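PDB 2WQK: 5'-nucleotidase SurE from Aquifex aeolicus, which probably hydrolyses nucleoside 5'-monophosphates to nucleosides and inorganic phosphate with the help of one divalent metal ion per subunit. Local coordinates for residues L75-I80 and R116-P121; A19-L24 and G28-V33; T68-V73 and A112-I117; D10-P15 and F61-D66. One frame throughout, in Å; residues are numbered along the deposited sequence. Where two conformers were deposited one is given.

Overall arrangement
All four contacts lie in the alpha/beta core built round the mixed sheet. Interactions 1 and 3 follow one another along helix 69-80, interaction 3 against helix 107-117 and interaction 1 against the turn that ends it; their centres are about 7 Å apart, and both touch the second subunit. Interactions 2 and 4, about 13 Å apart between centres, meet on neighbouring strands 29-35 and 61-64. Strand 29-35 joins the pairs: Val30 and Val32 face helix 15-24, whereas Val31 and Val33 pack on Ile80 and Gly76. Along the chain, interaction 2 falls between the two segments of interaction 4, which precedes interactions 3 and 1. The contacts thus span the core from the metal-binding loop of residues 10-15 to the interface with the second subunit.

Interaction 1: residues L75-I80 and R116-P121; sequences LGYRVI and RILGIP
Leu118 O accepts a hydrogen bond from water 1 at 2.7 Å, and the same water is hydrogen-bonded to Tyr77 OH at 3.2 Å, bridging the two segments. Beneath this polar link the contact is apolar. Tyr77 has its CG anti to the backbone N (chi1 171°), a setting that carries the ring out from helix 75-80 to the other segment, where its two ortho carbons meet different residues, each obliquely: Leu118 CD1 lies 3.9 Å from Tyr77 CD2, and Ile120 CD1 comes within 4.3 Å of Tyr77 CD1. The other Leu118 methyl, CD2, touches Arg78 NH2 at 3.8 Å. Arg78 is extended from CG to NE and lays one guanidinium face over Tyr77 CE2; its NE forms a salt bridge with Glu187 of the second subunit, which would help to hold the group across the tyrosine. In the fold, this is the place where helix 107-117 ends and the chain turns into strand 122-128. Gly119, with positive phi (88°), closes the helix in a Schellman motif, its N bonded to Arg116 O at 2.9 Å, and this turn sets Leu118 and Ile120 both toward helix 69-80. That helix widens here into a pi-type turn, where Leu75 O accepts from both Val79 N and Ile80 N, the latter at 3.2 Å.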
loop_
_atom_site.group_PDB
_atom_site.type_symbol
_atom_site.label_atom_id
_atom_site.label_comp_id
_atom_site.label_asym_id
_atom_site.label_seq_id
_atom_site.Cartn_x
_atom_site.Cartn_y
_atom_site.Cartn_z
ATOM N N LEU A 75 8.348 -1.142 -20.991
ATOM C CA LEU A 75 7.202 -0.995 -21.921
ATOM C C LEU A 75 7.518 0.096 -22.957
ATOM O O LEU A 75 7.117 -0.004 -24.128
ATOM C CB LEU A 75 5.902 -0.677 -21.182
ATOM C CG LEU A 75 5.313 -1.840 -20.356
ATOM C CD1 LEU A 75 4.104 -1.378 -19.570
ATOM C CD2 LEU A 75 4.949 -3.070 -21.233
ATOM N N GLY A 76 8.175 1.159 -22.528
ATOM C CA GLY A 76 8.568 2.211 -23.487
ATOM C C GLY A 76 9.435 1.671 -24.608
ATOM O O GLY A 76 9.230 1.949 -25.804
ATOM N N TYR A 77 10.414 0.861 -24.237
ATOM C CA TYR A 77 11.341 0.336 -25.214
ATOM C C TYR A 77 10.677 -0.727 -26.098
ATOM O O TYR A 77 10.746 -0.660 -27.329
ATOM C CB TYR A 77 12.534 -0.274 -24.491
ATOM C CG TYR A 77 13.483 -1.054 -25.361
ATOM C CD1 TYR A 77 14.108 -0.464 -26.465
ATOM C CD2 TYR A 77 13.798 -2.368 -25.076
ATOM C CE1 TYR A 77 15.021 -1.126 -27.230
ATOM C CE2 TYR A 77 14.691 -3.064 -25.862
ATOM C CZ TYR A 77 15.328 -2.438 -26.938
ATOM O OH TYR A 77 16.226 -3.164 -27.698
ATOM N N ARG A 78 10.019 -1.711 -25.478
ATOM C CA ARG A 78 9.501 -2.841 -26.244
ATOM C C ARG A 78 8.224 -2.526 -26.977
ATOM O O ARG A 78 8.029 -3.035 -28.077
ATOM C CB ARG A 78 9.316 -4.080 -25.359
ATOM C CG ARG A 78 10.612 -4.529 -24.804
ATOM C CD ARG A 78 10.610 -5.956 -24.220
ATOM N NE ARG A 78 11.923 -6.159 -23.644
ATOM C CZ ARG A 78 12.972 -6.654 -24.287
ATOM N NH1 ARG A 78 12.872 -7.061 -25.554
ATOM N NH2 ARG A 78 14.127 -6.758 -23.631
ATOM N N VAL A 79 7.334 -1.754 -26.377
ATOM C CA VAL A 79 6.004 -1.497 -26.992
ATOM C C VAL A 79 6.043 -0.174 -27.754
ATOM O O VAL A 79 5.850 -0.152 -28.988
ATOM C CB VAL A 79 4.850 -1.505 -25.960
ATOM C CG1 VAL A 79 3.503 -1.267 -26.647
ATOM C CG2 VAL A 79 4.848 -2.828 -25.112
ATOM N N ILE A 80 6.332 0.929 -27.071
ATOM C CA ILE A 80 6.149 2.246 -27.701
ATOM C C ILE A 80 7.189 2.443 -28.810
ATOM O O ILE A 80 6.844 2.866 -29.926
ATOM C CB ILE A 80 6.205 3.374 -26.664
ATOM C CG1 ILE A 80 5.108 3.177 -25.585
ATOM C CG2 ILE A 80 6.056 4.725 -27.349
ATOM C CD1 ILE A 80 3.719 3.030 -26.162
ATOM N N ARG A 116 20.179 1.300 -18.844
ATOM C CA ARG A 116 21.528 0.799 -19.086
ATOM C C ARG A 116 21.532 -0.741 -19.134
ATOM O O ARG A 116 22.278 -1.321 -19.920
ATOM C CB ARG A 116 22.521 1.366 -18.044
ATOM C CG ARG A 116 23.985 1.300 -18.442
ATOM C CD ARG A 116 24.300 1.646 -19.906
ATOM N NE ARG A 116 24.636 0.439 -20.689
ATOM C CZ ARG A 116 24.885 0.346 -22.004
ATOM N NH1 ARG A 116 25.203 -0.834 -22.512
ATOM N NH2 ARG A 116 24.836 1.389 -22.813
ATOM N N ILE A 117 20.652 -1.389 -18.357
ATOM C CA ILE A 117 20.515 -2.875 -18.431
ATOM C C ILE A 117 20.106 -3.285 -19.850
ATOM O O ILE A 117 20.574 -4.316 -20.383
ATOM C CB ILE A 117 19.501 -3.399 -17.411
ATOM C CG1 ILE A 117 20.125 -3.330 -16.019
ATOM C CG2 ILE A 117 19.019 -4.859 -17.711
ATOM C CD1 ILE A 117 19.138 -3.598 -14.879
ATOM N N LEU A 118 19.247 -2.465 -20.458
ATOM C CA LEU A 118 18.765 -2.713 -21.804
ATOM C C LEU A 118 19.764 -2.310 -22.885
ATOM O O LEU A 118 19.442 -2.450 -24.082
ATOM C CB LEU A 118 17.453 -1.955 -22.032
ATOM C CG LEU A 118 16.234 -2.533 -21.313
ATOM C CD1 LEU A 118 14.985 -1.654 -21.424
ATOM C CD2 LEU A 118 15.877 -3.939 -21.797
ATOM N N GLY A 119 20.942 -1.796 -22.502
ATOM C CA GLY A 119 21.962 -1.449 -23.469
ATOM C C GLY A 119 21.854 -0.054 -24.020
ATOM O O GLY A 119 22.355 0.221 -25.146
ATOM N N ILE A 120 21.206 0.833 -23.252
ATOM C CA ILE A 120 20.986 2.222 -23.710
ATOM C C ILE A 120 21.670 3.173 -22.720
ATOM O O ILE A 120 21.480 3.026 -21.528
ATOM C CB ILE A 120 19.479 2.574 -23.731
ATOM C CG1 ILE A 120 18.655 1.536 -24.521
ATOM C CG2 ILE A 120 19.315 4.017 -24.248
ATOM C CD1 ILE A 120 17.163 1.413 -24.150
ATOM N N PRO A 121 22.445 4.149 -23.195
ATOM C CA PRO A 121 23.065 5.123 -22.293
ATOM C C PRO A 121 21.953 5.849 -21.520
ATOM O O PRO A 121 20.890 6.192 -22.097
ATOM C CB PRO A 121 23.832 6.060 -23.221
ATOM C CG PRO A 121 23.950 5.276 -24.516
ATOM C CD PRO A 121 22.817 4.369 -24.602
HETATM O O HOH W 1 18.180 -4.339 -25.477
#

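Interaction 2: residues A19-L24 and G28-V33; sequences ALREAL and GRVVVV
Helix 19-24 runs nearly antiparallel to strand 29-33 (157° between their directions) at an axis distance of 8.4 Å, with Arg21 across from Val30 and Leu24 across from Gly28. The two belong to a beta-alpha-beta unit made of strand 3-7, helix 15-24 and strand 29-35, and the contact is the packing of the helix on the second of those strands after a short connection. The connection itself is bridged by a weak hydrogen bond from Gly28 N to Leu24 O, 3.4 Å long and bent to 135°.

Val30 and Val32 both turn toward the helix and divide its face between them. The two methyls of Val30 have separate partners: CG2 presses on Leu24 CB at 3.5 Å, tighter than usual van der Waals contact, and also lies 3.7 Å from the backbone Arg21 O, while CG1 meets Arg21 CG. From Val32, CG2 comes up against Arg21 CD at 3.9 Å, the two side chains crossing at about a right angle. Arg21 can serve both valines because its CG is anti to the backbone N (chi1 177°) and the chain stays extended to NE, carrying its methylenes across the strand, CG against Val30 and CD against Val32. Leu6 of strand 3-7 and Phe61 of strand 61-64 also touch Arg21. Its NH1 pairs with Glu22 OE2 by charge alone, since that oxygen is well out of the guanidinium plane. Arg21 NE donates to water 2 at 2.7 Å, and this water in turn donates to Val30 O at 2.8 Å.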
loop_
_atom_site.group_PDB
_atom_site.type_symbol
_atom_site.label_atom_id
_atom_site.label_comp_id
_atom_site.label_asym_id
_atom_site.label_seq_id
_atom_site.Cartn_x
_atom_site.Cartn_y
_atom_site.Cartn_z
ATOM N N ALA A 19 8.892 19.758 -16.996
ATOM C CA ALA A 19 9.946 20.748 -17.269
ATOM C C ALA A 19 11.039 20.150 -18.144
ATOM O O ALA A 19 11.542 20.786 -19.085
ATOM C CB ALA A 19 10.562 21.335 -15.980
ATOM N N LEU A 20 11.450 18.930 -17.810
ATOM C CA LEU A 20 12.525 18.300 -18.548
ATOM C C LEU A 20 12.060 17.994 -19.980
ATOM O O LEU A 20 12.812 18.207 -20.934
ATOM C CB LEU A 20 13.003 17.045 -17.811
ATOM C CG LEU A 20 14.214 16.328 -18.377
ATOM C CD1 LEU A 20 15.416 17.259 -18.604
ATOM C CD2 LEU A 20 14.548 15.128 -17.460
ATOM N N ARG A 21 10.835 17.474 -20.116
ATOM C CA ARG A 21 10.267 17.154 -21.426
ATOM C C ARG A 21 10.311 18.398 -22.320
ATOM O O ARG A 21 10.756 18.352 -23.462
ATOM C CB ARG A 21 8.837 16.683 -21.298
ATOM C CG ARG A 21 8.186 16.418 -22.627
ATOM C CD ARG A 21 6.740 16.158 -22.431
ATOM N NE ARG A 21 6.136 15.906 -23.724
ATOM C CZ ARG A 21 5.053 16.514 -24.176
ATOM N NH1 ARG A 21 4.361 17.387 -23.436
ATOM N NH2 ARG A 21 4.621 16.182 -25.368
ATOM N N GLU A 22 9.796 19.486 -21.784
ATOM C CA GLU A 22 9.722 20.736 -22.582
ATOM C C GLU A 22 11.092 21.211 -23.068
ATOM O O GLU A 22 11.274 21.590 -24.257
ATOM C CB GLU A 22 8.956 21.782 -21.764
ATOM C CG GLU A 22 7.470 21.430 -21.589
ATOM C CD GLU A 22 6.678 21.183 -22.904
ATOM O OE1 GLU A 22 6.920 21.860 -23.914
ATOM O OE2 GLU A 22 5.787 20.281 -22.922
ATOM N N ALA A 23 12.056 21.249 -22.157
ATOM C CA ALA A 23 13.416 21.661 -22.490
ATOM C C ALA A 23 14.109 20.772 -23.510
ATOM O O ALA A 23 14.851 21.256 -24.384
ATOM C CB ALA A 23 14.264 21.832 -21.210
ATOM N N LEU A 24 13.861 19.467 -23.407
ATOM C CA LEU A 24 14.522 18.513 -24.295
ATOM C C LEU A 24 14.066 18.545 -25.746
ATOM O O LEU A 24 14.758 18.030 -26.618
ATOM C CB LEU A 24 14.314 17.082 -23.796
ATOM C CG LEU A 24 15.127 16.684 -22.565
ATOM C CD1 LEU A 24 14.531 15.389 -22.059
ATOM C CD2 LEU A 24 16.599 16.534 -22.960
ATOM N N GLY A 28 15.725 16.811 -29.651
ATOM C CA GLY A 28 15.222 15.611 -30.331
ATOM C C GLY A 28 13.781 15.328 -29.926
ATOM O O GLY A 28 13.100 16.206 -29.437
ATOM N N ARG A 29 13.354 14.095 -30.184
ATOM C CA ARG A 29 11.990 13.688 -29.877
ATOM C C ARG A 29 11.957 13.063 -28.506
ATOM O O ARG A 29 12.732 12.160 -28.216
ATOM C CB ARG A 29 11.466 12.674 -30.857
ATOM C CG ARG A 29 10.026 12.259 -30.585
ATOM C CD ARG A 29 9.625 11.065 -31.441
ATOM N NE ARG A 29 9.851 11.333 -32.864
ATOM C CZ ARG A 29 9.030 12.063 -33.633
ATOM N NH1 ARG A 29 7.898 12.555 -33.143
ATOM N NH2 ARG A 29 9.331 12.254 -34.914
ATOM N N VAL A 30 11.050 13.592 -27.678
ATOM C CA VAL A 30 10.912 13.110 -26.296
ATOM C C VAL A 30 9.708 12.202 -26.271
ATOM O O VAL A 30 8.593 12.642 -26.536
ATOM C CB VAL A 30 10.692 14.262 -25.267
ATOM C CG1 VAL A 30 10.714 13.678 -23.871
ATOM C CG2 VAL A 30 11.746 15.394 -25.467
ATOM N N VAL A 31 9.929 10.947 -25.860
ATOM C CA VAL A 31 8.840 10.001 -25.699
ATOM C C VAL A 31 8.737 9.745 -24.206
ATOM O O VAL A 31 9.678 9.225 -23.596
ATOM C CB VAL A 31 9.087 8.685 -26.476
ATOM C CG1 VAL A 31 7.959 7.663 -26.217
ATOM C CG2 VAL A 31 9.227 8.996 -28.009
ATOM N N VAL A 32 7.609 10.141 -23.642
ATOM C CA VAL A 32 7.395 9.997 -22.183
ATOM C C VAL A 32 6.578 8.750 -21.923
ATOM O O VAL A 32 5.516 8.542 -22.520
ATOM C CB VAL A 32 6.619 11.173 -21.587
ATOM C CG1 VAL A 32 6.125 10.943 -20.127
ATOM C CG2 VAL A 32 7.467 12.425 -21.666
ATOM N N VAL A 33 7.057 7.955 -20.964
ATOM C CA VAL A 33 6.249 6.851 -20.424
ATOM C C VAL A 33 6.486 6.958 -18.910
ATOM O O VAL A 33 7.629 6.795 -18.452
ATOM C CB VAL A 33 6.696 5.462 -20.960
ATOM C CG1 VAL A 33 5.789 4.359 -20.429
ATOM C CG2 VAL A 33 6.695 5.478 -22.503
HETATM O O HOH W 2 6.389 13.600 -25.198
#

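Interaction 3: residues T68-V73 and A112-I117; sequences TPADCV and AMEGRI
Glu114 lays its aliphatic part against Ala70, Glu114 CG resting on Ala70 CB at 3.7 Å. The glutamate has its CG beside the backbone N and bends at the next bond (chi2 -69°), which turns the carboxylate aside to run past the alanine methyl instead of heading straight at the opposing helix; Glu114 OE2 is 4.1 Å from Ala70 CB. One turn further along, Val73 points at the partner helix and puts a single branch to use: CG1 reaches Gly115 N at 3.8 Å and also lies 4.2 Å from Glu114 CB. The valine methyl thus rests on the Gly115 backbone. The two helical segments cross at -38° with their axes 8.9 Å apart.

The carboxylate of this buried glutamate is well supplied with partners: Glu114 OE1 is hydrogen-bonded to His74 NE2 and forms a salt bridge with Arg183 of the second subunit, while OE2 is hydrogen-bonded to the OH of Tyr105 of that subunit. An alanine here is likely to leave Arg183 of the second subunit without this counter-charge and to open a gap beside the Ala70 methyl.

Helix 69-80 starts just before the contact with a capping box, in which Asp71 N donates to Thr68 OG1 at 3.1 Å and Thr68 N to Asp71 OD2 at 3.0 Å, the latter from above the carboxylate plane. Cys72 packs on strands 29-35 and 3-7, and Val73 also touches strand 3-7; helix 107-117 reaches strand 158-165 through Ala112, Met113 and Arg116, and Tyr105 of the second subunit covers Ala70 and Met113.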
loop_
_atom_site.group_PDB
_atom_site.type_symbol
_atom_site.label_atom_id
_atom_site.label_comp_id
_atom_site.label_asym_id
_atom_site.label_seq_id
_atom_site.Cartn_x
_atom_site.Cartn_y
_atom_site.Cartn_z
ATOM N N THR A 68 5.915 0.901 -12.239
ATOM C CA THR A 68 7.194 1.423 -11.690
ATOM C C THR A 68 8.037 2.051 -12.825
ATOM O O THR A 68 7.781 1.773 -14.020
ATOM C CB THR A 68 8.020 0.311 -11.068
ATOM O OG1 THR A 68 8.307 -0.676 -12.069
ATOM C CG2 THR A 68 7.245 -0.323 -9.844
ATOM N N PRO A 69 9.043 2.865 -12.460
ATOM C CA PRO A 69 9.959 3.360 -13.520
ATOM C C PRO A 69 10.534 2.246 -14.389
ATOM O O PRO A 69 10.606 2.386 -15.622
ATOM C CB PRO A 69 11.055 4.099 -12.764
ATOM C CG PRO A 69 10.329 4.552 -11.457
ATOM C CD PRO A 69 9.342 3.465 -11.142
ATOM N N ALA A 70 10.905 1.127 -13.758
ATOM C CA ALA A 70 11.360 -0.042 -14.492
ATOM C C ALA A 70 10.335 -0.516 -15.538
ATOM O O ALA A 70 10.694 -0.776 -16.704
ATOM C CB ALA A 70 11.716 -1.156 -13.505
ATOM N N ASP A 71 9.072 -0.626 -15.112
ATOM C CA ASP A 71 7.963 -1.040 -16.006
ATOM C C ASP A 71 7.905 -0.041 -17.189
ATOM O O ASP A 71 7.739 -0.423 -18.349
ATOM C CB ASP A 71 6.627 -1.018 -15.306
ATOM C CG ASP A 71 6.503 -2.095 -14.198
ATOM O OD1 ASP A 71 7.228 -3.112 -14.273
ATOM O OD2 ASP A 71 5.643 -1.895 -13.300
ATOM N N CYS A 72 8.006 1.233 -16.848
ATOM C CA CYS A 72 7.882 2.292 -17.867
ATOM C C CYS A 72 9.011 2.187 -18.919
ATOM O O CYS A 72 8.777 2.381 -20.126
ATOM C CB CYS A 72 7.862 3.683 -17.214
ATOM S SG CYS A 72 6.417 4.032 -16.248
ATOM N N VAL A 73 10.245 1.971 -18.454
ATOM C CA VAL A 73 11.373 1.832 -19.368
ATOM C C VAL A 73 11.190 0.624 -20.278
ATOM O O VAL A 73 11.368 0.702 -21.494
ATOM C CB VAL A 73 12.738 1.770 -18.639
ATOM C CG1 VAL A 73 13.889 1.404 -19.589
ATOM C CG2 VAL A 73 12.980 3.057 -17.819
ATOM N N ALA A 112 16.932 4.900 -14.714
ATOM C CA ALA A 112 18.157 5.032 -15.523
ATOM C C ALA A 112 18.933 3.696 -15.555
ATOM O O ALA A 112 19.421 3.268 -16.592
ATOM C CB ALA A 112 19.039 6.170 -15.052
ATOM N N MET A 113 19.005 3.014 -14.408
ATOM C CA MET A 113 19.642 1.707 -14.364
ATOM C C MET A 113 19.045 0.733 -15.361
ATOM O O MET A 113 19.770 0.072 -16.061
ATOM C CB MET A 113 19.562 1.138 -12.932
ATOM C CG MET A 113 20.315 -0.175 -12.774
ATOM S SD MET A 113 19.914 -1.003 -11.214
ATOM C CE MET A 113 18.206 -1.463 -11.548
ATOM N N GLU A 114 17.729 0.706 -15.408
ATOM C CA GLU A 114 17.022 -0.185 -16.339
ATOM C C GLU A 114 17.352 0.138 -17.801
ATOM O O GLU A 114 17.512 -0.757 -18.646
ATOM C CB GLU A 114 15.516 -0.199 -16.075
ATOM C CG GLU A 114 15.169 -0.830 -14.749
ATOM C CD GLU A 114 15.410 -2.353 -14.673
ATOM O OE1 GLU A 114 15.579 -3.025 -15.711
ATOM O OE2 GLU A 114 15.418 -2.882 -13.535
ATOM N N GLY A 115 17.430 1.427 -18.102
ATOM C CA GLY A 115 17.872 1.774 -19.462
ATOM C C GLY A 115 19.225 1.183 -19.783
ATOM O O GLY A 115 19.413 0.591 -20.842
ATOM N N ARG A 116 20.179 1.300 -18.844
ATOM C CA ARG A 116 21.528 0.799 -19.086
ATOM C C ARG A 116 21.532 -0.741 -19.134
ATOM O O ARG A 116 22.278 -1.321 -19.920
ATOM C CB ARG A 116 22.521 1.366 -18.044
ATOM C CG ARG A 116 23.985 1.300 -18.442
ATOM C CD ARG A 116 24.300 1.646 -19.906
ATOM N NE ARG A 116 24.636 0.439 -20.689
ATOM C CZ ARG A 116 24.885 0.346 -22.004
ATOM N NH1 ARG A 116 25.203 -0.834 -22.512
ATOM N NH2 ARG A 116 24.836 1.389 -22.813
ATOM N N ILE A 117 20.652 -1.389 -18.357
ATOM C CA ILE A 117 20.515 -2.875 -18.431
ATOM C C ILE A 117 20.106 -3.285 -19.850
ATOM O O ILE A 117 20.574 -4.316 -20.383
ATOM C CB ILE A 117 19.501 -3.399 -17.411
ATOM C CG1 ILE A 117 20.125 -3.330 -16.019
ATOM C CG2 ILE A 117 19.019 -4.859 -17.711
ATOM C CD1 ILE A 117 19.138 -3.598 -14.879
#

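Interaction 4: residues D10-P15 and F61-D66; sequences DGYFSP and FYTVID. With NA (sodium ion), chain D.
Tyr12 packs against two residues of strand 61-64. Apolar contact comes from Phe61, whose CE2 approaches Tyr12 CB at 3.8 Å, the two side chains crossing at about a right angle. Polar atoms meet aromatic carbons twice: Tyr12 O sits at the edge of the Phe61 ring, in its plane, 3.5 Å from Phe61 CZ, and Thr63 OG1 is 3.3 Å from Tyr12 CD2. Both oxygens are hydrogen-bonded elsewhere, Tyr12 O to Asn18 ND2 and Thr63 OG1 to Ala34 O. With CG between the backbone N and carbonyl carbon (chi1 71°), the Tyr12 ring is carried over to Thr63; Phe13 CD2 lies over one of its faces. An alanine here would keep the CB contact to Phe61 but would probably open a gap beside Thr63 and Phe61 CE2, where the tyrosine ring had lain.

Metal coordination belongs to the same loop: Asp10 OD1 binds the sodium ion at 2.3 Å, with water 3, Ser40 and Asn94 among the other ligands, at the predicted divalent-cation site. The type I turn Gly11-Ser14 leads from this site into helix 15-24, while strand 61-64 lies in the sheet between strands 52-58 and 29-35, whose Ile57 and Ala34 also touch Tyr12.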
loop_
_atom_site.group_PDB
_atom_site.type_symbol
_atom_site.label_atom_id
_atom_site.label_comp_id
_atom_site.label_asym_id
_atom_site.label_seq_id
_atom_site.Cartn_x
_atom_site.Cartn_y
_atom_site.Cartn_z
ATOM N N ASP A 10 7.622 10.146 -9.939
ATOM C CA ASP A 10 6.659 11.021 -9.294
ATOM C C ASP A 10 5.316 11.067 -9.998
ATOM O O ASP A 10 4.341 11.566 -9.420
ATOM C CB ASP A 10 7.249 12.431 -9.174
ATOM C CG ASP A 10 8.557 12.458 -8.374
ATOM O OD1 ASP A 10 8.600 11.760 -7.302
ATOM O OD2 ASP A 10 9.519 13.160 -8.786
ATOM N N GLY A 11 5.269 10.573 -11.242
ATOM C CA GLY A 11 4.033 10.606 -12.022
ATOM C C GLY A 11 4.152 11.521 -13.239
ATOM O O GLY A 11 4.889 12.497 -13.240
ATOM N N TYR A 12 3.384 11.183 -14.273
ATOM C CA TYR A 12 3.466 11.891 -15.562
ATOM C C TYR A 12 3.117 13.355 -15.461
ATOM O O TYR A 12 3.472 14.149 -16.340
ATOM C CB TYR A 12 2.593 11.224 -16.607
ATOM C CG TYR A 12 1.103 11.392 -16.380
ATOM C CD1 TYR A 12 0.442 12.552 -16.803
ATOM C CD2 TYR A 12 0.352 10.397 -15.764
ATOM C CE1 TYR A 12 -0.901 12.704 -16.610
ATOM C CE2 TYR A 12 -1.009 10.547 -15.571
ATOM C CZ TYR A 12 -1.621 11.699 -15.987
ATOM O OH TYR A 12 -2.968 11.840 -15.811
ATOM N N PHE A 13 2.379 13.704 -14.422
ATOM C CA PHE A 13 1.878 15.088 -14.221
ATOM C C PHE A 13 2.837 15.992 -13.415
ATOM O O PHE A 13 2.579 17.192 -13.202
ATOM C CB PHE A 13 0.510 15.025 -13.497
ATOM C CG PHE A 13 0.545 14.155 -12.287
ATOM C CD1 PHE A 13 1.073 14.633 -11.115
ATOM C CD2 PHE A 13 0.135 12.822 -12.347
ATOM C CE1 PHE A 13 1.182 13.785 -9.980
ATOM C CE2 PHE A 13 0.245 11.995 -11.247
ATOM C CZ PHE A 13 0.757 12.477 -10.072
ATOM N N SER A 14 3.951 15.423 -12.936
ATOM C CA SER A 14 4.795 16.161 -12.029
ATOM C C SER A 14 5.501 17.305 -12.762
ATOM O O SER A 14 5.814 17.195 -13.962
ATOM C CB SER A 14 5.837 15.241 -11.386
ATOM O OG SER A 14 6.930 15.015 -12.255
ATOM N N PRO A 15 5.735 18.413 -12.054
ATOM C CA PRO A 15 6.423 19.531 -12.715
ATOM C C PRO A 15 7.857 19.178 -13.189
ATOM O O PRO A 15 8.373 19.735 -14.144
ATOM C CB PRO A 15 6.474 20.608 -11.634
ATOM C CG PRO A 15 6.306 19.855 -10.351
ATOM C CD PRO A 15 5.374 18.733 -10.658
ATOM N N PHE A 61 3.264 10.491 -25.419
ATOM C CA PHE A 61 3.134 10.757 -23.981
ATOM C C PHE A 61 2.158 9.724 -23.414
ATOM O O PHE A 61 0.941 9.773 -23.683
ATOM C CB PHE A 61 2.675 12.199 -23.788
ATOM C CG PHE A 61 2.875 12.743 -22.424
ATOM C CD1 PHE A 61 3.686 13.834 -22.195
ATOM C CD2 PHE A 61 2.254 12.169 -21.344
ATOM C CE1 PHE A 61 3.882 14.329 -20.917
ATOM C CE2 PHE A 61 2.421 12.713 -20.064
ATOM C CZ PHE A 61 3.228 13.761 -19.857
ATOM N N TYR A 62 2.712 8.795 -22.636
ATOM C CA TYR A 62 1.956 7.632 -22.156
ATOM C C TYR A 62 2.113 7.503 -20.659
ATOM O O TYR A 62 3.122 7.920 -20.085
ATOM C CB TYR A 62 2.506 6.355 -22.757
ATOM C CG TYR A 62 2.281 6.274 -24.238
ATOM C CD1 TYR A 62 1.173 5.579 -24.757
ATOM C CD2 TYR A 62 3.167 6.890 -25.110
ATOM C CE1 TYR A 62 0.965 5.521 -26.142
ATOM C CE2 TYR A 62 2.941 6.862 -26.492
ATOM C CZ TYR A 62 1.856 6.160 -26.994
ATOM O OH TYR A 62 1.675 6.145 -28.373
ATOM N N THR A 63 1.092 6.941 -20.035
ATOM C CA THR A 63 1.228 6.583 -18.631
ATOM C C THR A 63 0.965 5.104 -18.441
ATOM O O THR A 63 0.101 4.510 -19.097
ATOM C CB THR A 63 0.284 7.405 -17.712
ATOM O OG1 THR A 63 0.563 7.110 -16.330
ATOM C CG2 THR A 63 -1.230 7.212 -18.018
ATOM N N VAL A 64 1.721 4.533 -17.495
ATOM C CA VAL A 64 1.535 3.155 -17.091
ATOM C C VAL A 64 0.855 3.186 -15.698
ATOM O O VAL A 64 1.384 3.739 -14.725
ATOM C CB VAL A 64 2.866 2.337 -17.027
ATOM C CG1 VAL A 64 2.556 0.878 -16.644
ATOM C CG2 VAL A 64 3.629 2.373 -18.350
ATOM N N ILE A 65 -0.349 2.634 -15.641
ATOM C CA ILE A 65 -1.157 2.692 -14.439
ATOM C C ILE A 65 -0.540 1.796 -13.346
ATOM O O ILE A 65 -0.384 0.603 -13.527
ATOM C CB ILE A 65 -2.624 2.274 -14.729
ATOM C CG1 ILE A 65 -3.200 3.155 -15.866
ATOM C CG2 ILE A 65 -3.451 2.409 -13.450
ATOM C CD1 ILE A 65 -3.157 4.611 -15.579
ATOM N N ASP A 66 -0.108 2.439 -12.265
ATOM C CA ASP A 66 0.630 1.784 -11.187
ATOM C C ASP A 66 1.928 1.103 -11.693
ATOM O O ASP A 66 2.425 0.134 -11.105
ATOM C CB ASP A 66 -0.277 0.805 -10.427
ATOM C CG ASP A 66 0.274 0.466 -9.070
ATOM O OD1 ASP A 66 1.002 1.301 -8.501
ATOM O OD2 ASP A 66 0.024 -0.666 -8.595
HETATM NA NA NA D . 10.409 10.742 -6.222
HETATM O O HOH W 3 10.582 12.278 -4.324
#